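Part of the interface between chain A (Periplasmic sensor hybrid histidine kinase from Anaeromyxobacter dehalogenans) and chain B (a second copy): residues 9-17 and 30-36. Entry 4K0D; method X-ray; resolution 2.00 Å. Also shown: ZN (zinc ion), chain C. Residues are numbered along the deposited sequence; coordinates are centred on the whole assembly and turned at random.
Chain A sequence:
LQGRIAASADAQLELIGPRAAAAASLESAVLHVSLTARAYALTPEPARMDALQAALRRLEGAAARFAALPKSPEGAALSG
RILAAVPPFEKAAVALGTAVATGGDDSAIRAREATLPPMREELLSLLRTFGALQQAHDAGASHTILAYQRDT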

# COMPACT_ATOMS: atom_id res chain seq x y z
N ALA A 9 15.19 1.95 -15.36
CA ALA A 9 13.84 1.39 -15.42
C ALA A 9 13.53 0.78 -14.05
O ALA A 9 12.52 1.10 -13.44
CB ALA A 9 13.72 0.32 -16.48
N ASP A 10 14.43 -0.08 -13.57
CA ASP A 10 14.15 -0.85 -12.39
C ASP A 10 13.95 0.09 -11.23
O ASP A 10 13.08 -0.09 -10.46
CB ASP A 10 15.24 -1.83 -12.04
CG ASP A 10 14.76 -2.77 -10.95
OD1 ASP A 10 13.55 -2.97 -10.92
OD2 ASP A 10 15.56 -3.30 -10.14
N ALA A 11 14.77 1.11 -11.15
CA ALA A 11 14.57 2.16 -10.17
C ALA A 11 13.13 2.73 -10.26
O ALA A 11 12.51 3.02 -9.24
CB ALA A 11 15.57 3.25 -10.41
N GLN A 12 12.60 2.92 -11.46
CA GLN A 12 11.24 3.45 -11.58
C GLN A 12 10.26 2.50 -10.96
O GLN A 12 9.35 2.90 -10.17
CB GLN A 12 10.86 3.66 -13.04
CG GLN A 12 11.37 4.93 -13.66
N LEU A 13 10.39 1.23 -11.33
CA LEU A 13 9.34 0.28 -10.95
C LEU A 13 9.36 -0.00 -9.47
O LEU A 13 8.34 -0.38 -8.87
CB LEU A 13 9.48 -1.03 -11.70
CG LEU A 13 9.32 -0.81 -13.18
CD1 LEU A 13 9.31 -2.18 -13.84
CD2 LEU A 13 8.01 -0.04 -13.46
N GLU A 14 10.52 0.19 -8.87
CA GLU A 14 10.72 -0.14 -7.47
C GLU A 14 10.13 0.90 -6.54
O GLU A 14 10.08 0.72 -5.32
CB GLU A 14 12.22 -0.27 -7.24
CG GLU A 14 12.79 -1.52 -7.92
CD GLU A 14 12.30 -2.79 -7.25
OE1 GLU A 14 11.61 -2.76 -6.17
OE2 GLU A 14 12.64 -3.82 -7.79
N LEU A 15 9.73 2.03 -7.09
CA LEU A 15 8.96 2.97 -6.33
C LEU A 15 7.54 2.43 -5.96
O LEU A 15 6.96 2.85 -4.96
CB LEU A 15 8.80 4.23 -7.15
CG LEU A 15 10.14 4.92 -7.30
CD1 LEU A 15 10.04 6.15 -8.16
CD2 LEU A 15 10.61 5.31 -5.93
N ILE A 16 7.00 1.50 -6.74
CA ILE A 16 5.62 1.03 -6.50
C ILE A 16 5.36 0.72 -5.05
O ILE A 16 4.55 1.36 -4.44
CB ILE A 16 5.31 -0.17 -7.38
CG1 ILE A 16 5.20 0.32 -8.81
CG2 ILE A 16 4.02 -0.89 -7.00
CD1 ILE A 16 5.08 -0.79 -9.82
N GLY A 17 6.09 -0.24 -4.50
CA GLY A 17 5.88 -0.68 -3.14
C GLY A 17 5.92 0.48 -2.15
O GLY A 17 5.01 0.67 -1.37
N VAL B 30 6.98 -9.70 -7.53
CA VAL B 30 6.60 -10.49 -8.66
C VAL B 30 7.11 -9.79 -9.92
O VAL B 30 7.74 -10.44 -10.76
CB VAL B 30 5.06 -10.71 -8.72
CG1 VAL B 30 4.62 -11.22 -10.07
CG2 VAL B 30 4.68 -11.68 -7.67
N LEU B 31 6.89 -8.48 -10.01
CA LEU B 31 7.45 -7.72 -11.13
C LEU B 31 8.94 -7.93 -11.19
O LEU B 31 9.50 -8.11 -12.26
CB LEU B 31 7.22 -6.23 -10.98
CG LEU B 31 5.79 -5.84 -11.35
CD1 LEU B 31 5.42 -4.44 -10.92
CD2 LEU B 31 5.59 -5.98 -12.85
N HIS B 32 9.57 -7.88 -10.03
CA HIS B 32 11.02 -7.82 -9.96
C HIS B 32 11.57 -9.18 -10.42
O HIS B 32 12.56 -9.23 -11.12
CB HIS B 32 11.55 -7.39 -8.58
CG HIS B 32 13.05 -7.20 -8.54
ND1 HIS B 32 13.67 -6.08 -9.01
CD2 HIS B 32 14.04 -8.02 -8.10
CE1 HIS B 32 14.98 -6.21 -8.92
NE2 HIS B 32 15.24 -7.38 -8.36
N VAL B 33 10.90 -10.27 -10.08
CA VAL B 33 11.35 -11.56 -10.58
C VAL B 33 11.21 -11.57 -12.13
O VAL B 33 12.04 -12.10 -12.81
CB VAL B 33 10.58 -12.75 -9.99
CG1 VAL B 33 10.80 -13.96 -10.85
CG2 VAL B 33 10.98 -13.05 -8.45
N SER B 34 10.12 -11.02 -12.65
CA SER B 34 9.96 -10.94 -14.08
C SER B 34 11.00 -10.11 -14.73
O SER B 34 11.48 -10.47 -15.79
CB SER B 34 8.59 -10.38 -14.45
OG SER B 34 7.69 -11.46 -14.44
N LEU B 35 11.32 -8.98 -14.12
CA LEU B 35 12.25 -8.08 -14.75
C LEU B 35 13.67 -8.64 -14.76
O LEU B 35 14.33 -8.51 -15.75
CB LEU B 35 12.24 -6.72 -14.10
CG LEU B 35 13.30 -5.74 -14.53
CD1 LEU B 35 12.86 -4.29 -14.39
CD2 LEU B 35 14.47 -5.95 -13.63
N THR B 36 14.10 -9.26 -13.67
CA THR B 36 15.46 -9.81 -13.61
C THR B 36 15.53 -11.06 -14.47
O THR B 36 16.56 -11.37 -15.03
CB THR B 36 15.90 -10.15 -12.15
OG1 THR B 36 14.92 -11.00 -11.53
CG2 THR B 36 16.05 -8.89 -11.34
ZN ZN C . 12.76 -4.37 -9.64

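The two stretches meet as nearly antiparallel helical segments: the axes of helix 9-13 of chain A and helix 30-36 of chain B run at 169° to each other and approach to 11.2 Å. In register, Asp A10 lies across from Leu B35, with their CA atoms 7.8 Å apart, and Leu A13 lies across from Leu B31, with CA atoms 8.2 Å apart. At this spacing the backbones do not touch, and side chains bridge the gap, burying 285 Å² in total. No hydrogen bond crosses between the stretches; a zinc ion and a small set of apolar contacts join them.

Zinc is held by Asp A10 OD1 at 2.0 Å, Glu A14 OE2 at 1.9 Å and His B32 ND1 at 2.0 Å, with a fourth ligand atom from elsewhere in the structure. The two carboxylates are four residues apart, a spacing bridged by the hydrogen bond from Glu A14 N to Asp A10 O (3.0 Å), and both reach one ion. They reach the metal by different routes. Asp A10 points its CA-to-CB bond toward chain B, and its t rotamer, with chi2 at 28°, brings OD1 directly to the ion. Glu A14 leaves the backbone sideways; chi1 and chi2 are both m, so the longer chain folds round and its end comes nearer to chain B than its starting direction would suggest.

His B32 mirrors this behaviour. Its CA-to-CB bond also points sideways, but the t rotamer, chi1 -175°, brings the end of the ring nearer to chain A, and chi2 of 80° turns ND1 to the zinc. Because His B32 ND1 spends its lone pair on the metal, its 2.8 Å approach to Glu A14 OE2 is a separation between two ligands of one ion, not a hydrogen bond. The other carboxylate oxygen of Asp A10, OD2, lies at the edge of the ring, near its plane, 3.2 Å from His B32 CE1. One turn along chain B, Thr B36 adopts the p rotamer, which lets OG1 donate to His B32 O at 3.0 Å, satisfying the hydroxyl on its own helix.

Apolar side chains make the remaining contacts, Leu B35 next to the metal site and Ile A16 with Leu B31 farther off. Leu B35, with both chi angles t, points toward chain A and has the largest covered area of any residue here. Leu B35 CD1 lies 3.8 Å from Asp A10 OD1 and 4.2 Å from Leu A13 CD1, so it packs against a zinc ligand as well as a leucine. Leu A13 and Leu B31 share the m, t conformation, a rotamer common for leucine in helices. Ile A16 is likewise m, t, and its CD1 meets Leu B31 CD1 at 3.8 Å. A type I turn, closed by the bond from Ile A16 N to Leu A13 O (3.1 Å), carries the chain from Leu A13 to Ile A16, and the CA-to-CB bonds of both point toward chain B.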